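Local coordinates for beta-glycosidase (PDB 6T2R), which probably acts as an endo-acting O-glycanase of glycoside hydrolase family 16, cleaving inside mucin glycan chains to help initiate mucin breakdown by gut bacteria, at residues A[136-148]-A[157-169]. Numbering follows the deposited sequence.
Sequences YSWPMGGEVDIME and YQTVHSHYTYTLG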
ATOM      1  N   TYR A 136     -13.228  -1.452 -13.326  1.00 24.01           N
ATOM      2  CA  TYR A 136     -13.638  -1.585 -11.915  1.00 26.03           C
ATOM      3  C   TYR A 136     -13.810  -0.181 -11.343  1.00 24.02           C
ATOM      4  O   TYR A 136     -13.096   0.788 -11.753  1.00 28.16           O
ATOM      5  CB  TYR A 136     -12.672  -2.479 -11.113  1.00 25.61           C
ATOM      6  CG  TYR A 136     -12.640  -3.904 -11.575  1.00 24.47           C
ATOM      7  CD1 TYR A 136     -13.681  -4.782 -11.260  1.00 26.13           C
ATOM      8  CD2 TYR A 136     -11.627  -4.348 -12.408  1.00 24.11           C
ATOM      9  CE1 TYR A 136     -13.698  -6.071 -11.742  1.00 24.28           C
ATOM     10  CE2 TYR A 136     -11.614  -5.644 -12.886  1.00 22.80           C
ATOM     11  CZ  TYR A 136     -12.652  -6.496 -12.552  1.00 25.48           C
ATOM     12  OH  TYR A 136     -12.633  -7.773 -13.019  1.00 26.39           O
ATOM     13  N   SER A 137     -14.797  -0.088 -10.465  1.00 24.73           N
ATOM     14  CA  SER A 137     -15.131   1.102  -9.643  1.00 24.90           C
ATOM     15  C   SER A 137     -14.552   0.926  -8.225  1.00 25.44           C
ATOM     16  O   SER A 137     -14.069  -0.159  -7.914  1.00 22.11           O
ATOM     17  CB  SER A 137     -16.633   1.273  -9.575  1.00 27.52           C
ATOM     18  OG  SER A 137     -17.246   0.109  -8.995  1.00 24.57           O
ATOM     19  N   TRP A 138     -14.574   1.987  -7.416  1.00 24.00           N
ATOM     20  CA  TRP A 138     -14.308   1.917  -5.964  1.00 26.44           C
ATOM     21  C   TRP A 138     -15.639   2.148  -5.271  1.00 26.79           C
ATOM     22  O   TRP A 138     -16.330   3.096  -5.576  1.00 30.66           O
ATOM     23  CB  TRP A 138     -13.220   2.934  -5.556  1.00 25.61           C
ATOM     24  CG  TRP A 138     -12.795   2.740  -4.145  1.00 24.23           C
ATOM     25  CD1 TRP A 138     -11.729   2.012  -3.695  1.00 26.33           C
ATOM     26  CD2 TRP A 138     -13.513   3.164  -2.973  1.00 27.19           C
ATOM     27  NE1 TRP A 138     -11.710   1.983  -2.322  1.00 25.36           N
ATOM     28  CE2 TRP A 138     -12.776   2.708  -1.849  1.00 26.74           C
ATOM     29  CE3 TRP A 138     -14.676   3.914  -2.760  1.00 28.91           C
ATOM     30  CZ2 TRP A 138     -13.184   2.953  -0.536  1.00 25.06           C
ATOM     31  CZ3 TRP A 138     -15.054   4.185  -1.457  1.00 29.83           C
ATOM     32  CH2 TRP A 138     -14.308   3.719  -0.369  1.00 25.94           C
ATOM     33  N   PRO A 139     -16.068   1.317  -4.310  1.00 28.52           N
ATOM     34  CA  PRO A 139     -15.258   0.246  -3.762  1.00 26.45           C
ATOM     35  C   PRO A 139     -15.573  -1.147  -4.316  1.00 25.46           C
ATOM     36  O   PRO A 139     -15.008  -2.097  -3.828  1.00 23.62           O
ATOM     37  CB  PRO A 139     -15.706   0.337  -2.292  1.00 26.84           C
ATOM     38  CG  PRO A 139     -17.186   0.610  -2.380  1.00 28.97           C
ATOM     39  CD  PRO A 139     -17.357   1.462  -3.609  1.00 31.30           C
ATOM     40  N   MET A 140     -16.461  -1.244  -5.294  1.00 25.76           N
ATOM     41  CA  MET A 140     -16.934  -2.560  -5.810  1.00 27.06           C
ATOM     42  C   MET A 140     -15.724  -3.378  -6.320  1.00 23.97           C
ATOM     43  O   MET A 140     -15.707  -4.636  -6.166  1.00 25.05           O
ATOM     44  CB  MET A 140     -18.018  -2.376  -6.879  1.00 27.08           C
ATOM     45  CG  MET A 140     -18.459  -3.684  -7.572  1.00 29.49           C
ATOM     46  SD  MET A 140     -19.705  -4.470  -6.558  1.00 35.56           S
ATOM     47  CE  MET A 140     -21.113  -3.455  -7.013  1.00 28.75           C
ATOM     48  N   GLY A 141     -14.696  -2.729  -6.844  1.00 22.52           N
ATOM     49  CA  GLY A 141     -13.520  -3.433  -7.393  1.00 22.89           C
ATOM     50  C   GLY A 141     -12.622  -3.916  -6.296  1.00 23.71           C
ATOM     51  O   GLY A 141     -11.716  -4.763  -6.566  1.00 22.98           O
ATOM     52  N   GLY A 142     -12.811  -3.363  -5.102  1.00 21.79           N
ATOM     53  CA  GLY A 142     -12.019  -3.756  -3.927  1.00 22.77           C
ATOM     54  C   GLY A 142     -10.830  -2.838  -3.678  1.00 24.26           C
ATOM     55  O   GLY A 142     -10.362  -2.141  -4.613  1.00 25.02           O
ATOM     56  N   GLU A 143     -10.325  -2.885  -2.454  1.00 24.41           N
ATOM     57  CA  GLU A 143      -9.121  -2.165  -1.983  1.00 24.92           C
ATOM     58  C   GLU A 143      -8.451  -3.052  -0.929  1.00 25.49           C
ATOM     59  O   GLU A 143      -9.180  -3.679  -0.107  1.00 25.67           O
ATOM     60  CB  GLU A 143      -9.497  -0.806  -1.383  1.00 25.02           C
ATOM     61  CG  GLU A 143      -8.290   0.049  -0.972  1.00 25.33           C
ATOM     62  CD  GLU A 143      -8.651   1.219  -0.069  1.00 25.52           C
ATOM     63  OE1 GLU A 143      -7.915   1.504   0.869  1.00 23.59           O
ATOM     64  OE2 GLU A 143      -9.686   1.835  -0.313  1.00 29.33           O
ATOM     65  N   VAL A 144      -7.123  -3.137  -0.981  1.00 24.02           N
ATOM     66  CA  VAL A 144      -6.306  -3.928  -0.035  1.00 23.86           C
ATOM     67  C   VAL A 144      -5.265  -2.990   0.570  1.00 24.63           C
ATOM     68  O   VAL A 144      -4.380  -2.524  -0.140  1.00 23.19           O
ATOM     69  CB  VAL A 144      -5.663  -5.123  -0.745  1.00 24.39           C
ATOM     70  CG1 VAL A 144      -4.766  -5.921   0.193  1.00 22.40           C
ATOM     71  CG2 VAL A 144      -6.718  -6.018  -1.373  1.00 24.87           C
ATOM     72  N   ASP A 145      -5.393  -2.732   1.855  1.00 25.05           N
ATOM     73  CA  ASP A 145      -4.452  -1.883   2.623  1.00 27.30           C
ATOM     74  C   ASP A 145      -3.420  -2.811   3.254  1.00 24.50           C
ATOM     75  O   ASP A 145      -3.742  -3.483   4.234  1.00 23.96           O
ATOM     76  CB  ASP A 145      -5.263  -1.041   3.614  1.00 28.21           C
ATOM     77  CG  ASP A 145      -6.256  -0.133   2.904  1.00 28.98           C
ATOM     78  OD1 ASP A 145      -6.027   0.158   1.711  1.00 23.74           O
ATOM     79  OD2 ASP A 145      -7.241   0.270   3.539  1.00 27.71           O
ATOM     80  N   ILE A 146      -2.225  -2.880   2.694  1.00 25.16           N
ATOM     81  CA  ILE A 146      -1.119  -3.720   3.254  1.00 24.07           C
ATOM     82  C   ILE A 146      -0.525  -3.029   4.490  1.00 24.33           C
ATOM     83  O   ILE A 146      -0.094  -3.732   5.417  1.00 26.58           O
ATOM     84  CB  ILE A 146      -0.074  -3.992   2.165  1.00 23.86           C
ATOM     85  CG1 ILE A 146      -0.739  -4.582   0.916  1.00 24.11           C
ATOM     86  CG2 ILE A 146       1.036  -4.864   2.718  1.00 23.92           C
ATOM     87  CD1 ILE A 146       0.130  -4.714  -0.323  1.00 23.85           C
ATOM     88  N   MET A 147      -0.537  -1.691   4.546  1.00 26.20           N
ATOM     89  CA  MET A 147      -0.038  -0.938   5.730  1.00 22.16           C
ATOM     90  C   MET A 147      -0.679   0.453   5.788  1.00 23.23           C
ATOM     91  O   MET A 147      -0.689   1.158   4.771  1.00 21.18           O
ATOM     92  CB  MET A 147       1.485  -0.816   5.631  1.00 24.61           C
ATOM     93  CG  MET A 147       2.188  -0.332   6.877  1.00 26.06           C
ATOM     94  SD  MET A 147       2.017   1.436   7.170  1.00 26.81           S
ATOM     95  CE  MET A 147       2.944   2.092   5.774  1.00 29.89           C
ATOM     96  N   GLU A 148      -1.174   0.824   6.964  1.00 25.40           N
ATOM     97  CA  GLU A 148      -1.502   2.207   7.369  1.00 27.36           C
ATOM     98  C   GLU A 148      -0.943   2.422   8.771  1.00 27.31           C
ATOM     99  O   GLU A 148      -1.165   1.559   9.595  1.00 27.94           O
ATOM    100  CB  GLU A 148      -3.006   2.349   7.301  1.00 32.57           C
ATOM    101  CG  GLU A 148      -3.507   1.991   5.919  1.00 38.39           C
ATOM    102  CD  GLU A 148      -4.847   2.568   5.617  1.00 45.96           C
ATOM    103  OE1 GLU A 148      -5.848   1.814   5.824  1.00 57.06           O
ATOM    104  OE2 GLU A 148      -4.879   3.745   5.219  1.00 46.48           O
ATOM    105  N   TYR A 157      -2.449  -0.777  10.855  1.00 27.72           N
ATOM    106  CA  TYR A 157      -3.719  -1.359  10.369  1.00 27.03           C
ATOM    107  C   TYR A 157      -3.416  -2.096   9.067  1.00 25.19           C
ATOM    108  O   TYR A 157      -2.737  -1.538   8.172  1.00 22.72           O
ATOM    109  CB  TYR A 157      -4.759  -0.260  10.175  1.00 27.58           C
ATOM    110  CG  TYR A 157      -5.161   0.461  11.442  1.00 29.66           C
ATOM    111  CD1 TYR A 157      -4.301   1.357  12.064  1.00 28.86           C
ATOM    112  CD2 TYR A 157      -6.410   0.280  11.998  1.00 29.72           C
ATOM    113  CE1 TYR A 157      -4.658   2.030  13.219  1.00 29.60           C
ATOM    114  CE2 TYR A 157      -6.790   0.957  13.148  1.00 30.95           C
ATOM    115  CZ  TYR A 157      -5.911   1.833  13.758  1.00 29.44           C
ATOM    116  OH  TYR A 157      -6.272   2.490  14.888  1.00 29.25           O
ATOM    117  N   GLN A 158      -3.959  -3.295   8.949  1.00 23.24           N
ATOM    118  CA  GLN A 158      -4.147  -3.961   7.649  1.00 24.61           C
ATOM    119  C   GLN A 158      -5.663  -4.142   7.450  1.00 27.45           C
ATOM    120  O   GLN A 158      -6.362  -4.493   8.443  1.00 27.54           O
ATOM    121  CB  GLN A 158      -3.306  -5.235   7.646  1.00 24.91           C
ATOM    122  CG  GLN A 158      -1.804  -4.957   7.822  1.00 25.66           C
ATOM    123  CD  GLN A 158      -0.975  -6.218   7.710  1.00 25.12           C
ATOM    124  OE1 GLN A 158      -1.060  -7.097   8.579  1.00 30.23           O
ATOM    125  NE2 GLN A 158      -0.200  -6.329   6.635  1.00 22.50           N
ATOM    126  N   THR A 159      -6.176  -3.870   6.242  1.00 26.45           N
ATOM    127  CA  THR A 159      -7.635  -3.709   5.994  1.00 25.55           C
ATOM    128  C   THR A 159      -7.990  -4.028   4.547  1.00 24.59           C
ATOM    129  O   THR A 159      -7.109  -3.924   3.694  1.00 25.35           O
ATOM    130  CB  THR A 159      -8.108  -2.280   6.254  1.00 23.64           C
ATOM    131  OG1 THR A 159      -7.408  -1.759   7.373  1.00 28.15           O
ATOM    132  CG2 THR A 159      -9.586  -2.226   6.559  1.00 27.43           C
ATOM    133  N   VAL A 160      -9.231  -4.460   4.320  1.00 23.56           N
ATOM    134  CA  VAL A 160      -9.847  -4.574   2.966  1.00 24.81           C
ATOM    135  C   VAL A 160     -11.071  -3.675   2.988  1.00 23.98           C
ATOM    136  O   VAL A 160     -11.680  -3.518   4.055  1.00 23.80           O
ATOM    137  CB  VAL A 160     -10.211  -6.013   2.520  1.00 25.20           C
ATOM    138  CG1 VAL A 160      -9.016  -6.938   2.571  1.00 24.91           C
ATOM    139  CG2 VAL A 160     -11.346  -6.635   3.327  1.00 28.43           C
ATOM    140  N   HIS A 161     -11.398  -3.116   1.839  1.00 24.17           N
ATOM    141  CA  HIS A 161     -12.680  -2.412   1.585  1.00 25.04           C
ATOM    142  C   HIS A 161     -13.295  -2.980   0.311  1.00 27.32           C
ATOM    143  O   HIS A 161     -12.515  -3.332  -0.645  1.00 26.17           O
ATOM    144  CB  HIS A 161     -12.415  -0.912   1.449  1.00 26.03           C
ATOM    145  CG  HIS A 161     -11.627  -0.407   2.581  1.00 26.48           C
ATOM    146  ND1 HIS A 161     -12.225  -0.032   3.745  1.00 28.52           N
ATOM    147  CD2 HIS A 161     -10.298  -0.265   2.752  1.00 27.76           C
ATOM    148  CE1 HIS A 161     -11.291   0.374   4.586  1.00 25.70           C
ATOM    149  NE2 HIS A 161     -10.113   0.217   4.012  1.00 24.96           N
ATOM    150  N   SER A 162     -14.618  -3.021   0.266  1.00 25.69           N
ATOM    151  CA  SER A 162     -15.375  -3.547  -0.886  1.00 25.31           C
ATOM    152  C   SER A 162     -16.779  -2.945  -0.920  1.00 24.15           C
ATOM    153  O   SER A 162     -17.162  -2.288   0.014  1.00 20.46           O
ATOM    154  CB  SER A 162     -15.464  -5.044  -0.765  1.00 26.09           C
ATOM    155  OG  SER A 162     -16.246  -5.427   0.367  1.00 24.98           O
ATOM    156  N   HIS A 163     -17.577  -3.336  -1.904  1.00 26.52           N
ATOM    157  CA  HIS A 163     -19.045  -3.086  -1.923  1.00 27.34           C
ATOM    158  C   HIS A 163     -19.650  -3.623  -0.627  1.00 26.73           C
ATOM    159  O   HIS A 163     -20.510  -2.981  -0.038  1.00 27.78           O
ATOM    160  CB  HIS A 163     -19.641  -3.752  -3.150  1.00 27.13           C
ATOM    161  CG  HIS A 163     -21.119  -3.792  -3.195  1.00 26.88           C
ATOM    162  ND1 HIS A 163     -21.853  -2.674  -3.471  1.00 27.19           N
ATOM    163  CD2 HIS A 163     -21.989  -4.813  -3.004  1.00 24.56           C
ATOM    164  CE1 HIS A 163     -23.126  -3.019  -3.481  1.00 26.03           C
ATOM    165  NE2 HIS A 163     -23.242  -4.318  -3.181  1.00 24.48           N
ATOM    166  N   TYR A 164     -19.182  -4.773  -0.190  1.00 26.45           N
ATOM    167  CA  TYR A 164     -19.762  -5.515   0.950  1.00 28.41           C
ATOM    168  C   TYR A 164     -19.422  -4.777   2.243  1.00 27.89           C
ATOM    169  O   TYR A 164     -20.335  -4.572   3.021  1.00 25.38           O
ATOM    170  CB  TYR A 164     -19.245  -6.954   0.889  1.00 31.31           C
ATOM    171  CG  TYR A 164     -19.751  -7.905   1.944  1.00 33.79           C
ATOM    172  CD1 TYR A 164     -19.048  -8.072   3.125  1.00 35.87           C
ATOM    173  CD2 TYR A 164     -20.860  -8.711   1.720  1.00 33.97           C
ATOM    174  CE1 TYR A 164     -19.442  -9.001   4.071  1.00 34.36           C
ATOM    175  CE2 TYR A 164     -21.279  -9.632   2.667  1.00 37.88           C
ATOM    176  CZ  TYR A 164     -20.574  -9.765   3.854  1.00 35.84           C
ATOM    177  OH  TYR A 164     -20.924 -10.699   4.782  1.00 33.24           O
ATOM    178  N   THR A 165     -18.157  -4.386   2.449  1.00 28.11           N
ATOM    179  CA  THR A 165     -17.717  -3.756   3.701  1.00 28.39           C
ATOM    180  C   THR A 165     -18.231  -2.329   3.762  1.00 28.51           C
ATOM    181  O   THR A 165     -18.606  -1.904   4.847  1.00 31.27           O
ATOM    182  CB  THR A 165     -16.198  -3.746   3.857  1.00 30.12           C
ATOM    183  OG1 THR A 165     -15.646  -2.857   2.881  1.00 27.60           O
ATOM    184  CG2 THR A 165     -15.608  -5.140   3.791  1.00 28.26           C
ATOM    185  N   TYR A 166     -18.146  -1.596   2.663  1.00 26.68           N
ATOM    186  CA  TYR A 166     -18.380  -0.135   2.632  1.00 26.65           C
ATOM    187  C   TYR A 166     -19.824   0.161   2.191  1.00 26.90           C
ATOM    188  O   TYR A 166     -20.588   0.723   2.961  1.00 27.26           O
ATOM    189  CB  TYR A 166     -17.352   0.557   1.736  1.00 29.04           C
ATOM    190  CG  TYR A 166     -17.462   2.056   1.724  1.00 30.05           C
ATOM    191  CD1 TYR A 166     -16.845   2.845   2.687  1.00 32.73           C
ATOM    192  CD2 TYR A 166     -18.179   2.696   0.719  1.00 31.47           C
ATOM    193  CE1 TYR A 166     -16.947   4.230   2.649  1.00 31.59           C
ATOM    194  CE2 TYR A 166     -18.298   4.073   0.677  1.00 30.22           C
ATOM    195  CZ  TYR A 166     -17.687   4.837   1.652  1.00 33.42           C
ATOM    196  OH  TYR A 166     -17.791   6.187   1.561  1.00 39.27           O
ATOM    197  N   THR A 167     -20.218  -0.158   0.969  1.00 25.34           N
ATOM    198  CA  THR A 167     -21.582   0.186   0.485  1.00 28.12           C
ATOM    199  C   THR A 167     -22.673  -0.549   1.299  1.00 30.00           C
ATOM    200  O   THR A 167     -23.643   0.116   1.699  1.00 26.88           O
ATOM    201  CB  THR A 167     -21.708  -0.024  -1.022  1.00 25.82           C
ATOM    202  OG1 THR A 167     -20.587   0.588  -1.661  1.00 26.07           O
ATOM    203  CG2 THR A 167     -22.986   0.574  -1.557  1.00 23.61           C
ATOM    204  N   LEU A 168     -22.552  -1.852   1.562  1.00 26.94           N
ATOM    205  CA  LEU A 168     -23.577  -2.586   2.349  1.00 26.39           C
ATOM    206  C   LEU A 168     -23.339  -2.463   3.857  1.00 29.19           C
ATOM    207  O   LEU A 168     -24.246  -2.836   4.611  1.00 29.61           O
ATOM    208  CB  LEU A 168     -23.563  -4.043   1.940  1.00 28.36           C
ATOM    209  CG  LEU A 168     -23.786  -4.280   0.451  1.00 31.63           C
ATOM    210  CD1 LEU A 168     -23.850  -5.776   0.148  1.00 29.77           C
ATOM    211  CD2 LEU A 168     -25.067  -3.583  -0.004  1.00 31.99           C
ATOM    212  N   GLY A 169     -22.162  -2.006   4.286  1.00 27.26           N
ATOM    213  CA  GLY A 169     -21.899  -1.736   5.710  1.00 29.66           C
ATOM    214  C   GLY A 169     -21.516  -2.987   6.494  1.00 30.09           C
ATOM    215  O   GLY A 169     -21.415  -2.904   7.692  1.00 31.68           O
TER
HETATM  216  O   HOH W   1     -16.745  -5.368  -3.782  1.00 23.32           O
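H161 reaches across to two acidic side chains of the neighbouring strand, D145 and E143. Its CG lies anti to its own carbonyl carbon (chi1 -51°), which sets the ring alongside these two carboxylates. H161 NE2 gives a weak, bent hydrogen bond to D145 OD2 (2.9 Å), which sits at the ring edge in its plane. E143 runs alongside the same ring, with OE1 3.5 Å from H161 CD2. E143 is also held within its own segment: W138 NE1 donates to the anti lone pair of E143 OE2 (2.9 Å). Strands 143-145 and 157-161 are antiparallel, and E143-H161 and D145-T159 are hydrogen-bonded pairs. A classic beta bulge at I146 and M147 shifts the register by one before E148 pairs with Y157. Residues 143-148 carry the E-x-D-x-x-E signature of family 16, and the bulge puts E148 on the same face as E143 and D145; these acids probably form the catalytic centre. At the bulge, Q158 NE2 donates to I146 O (2.9 Å), in the plane of both the amide and the carbonyl. Ahead of strand 143-145, P139 follows a cis peptide and packs on the short, weakly bonded helical turn at about 163-167. P139 CG lies 3.5 Å from T167 OG1. W138 turns the edge of its six-membered ring to the face of Y166, with planes at 60°. A water bridges M140 O and H163 N.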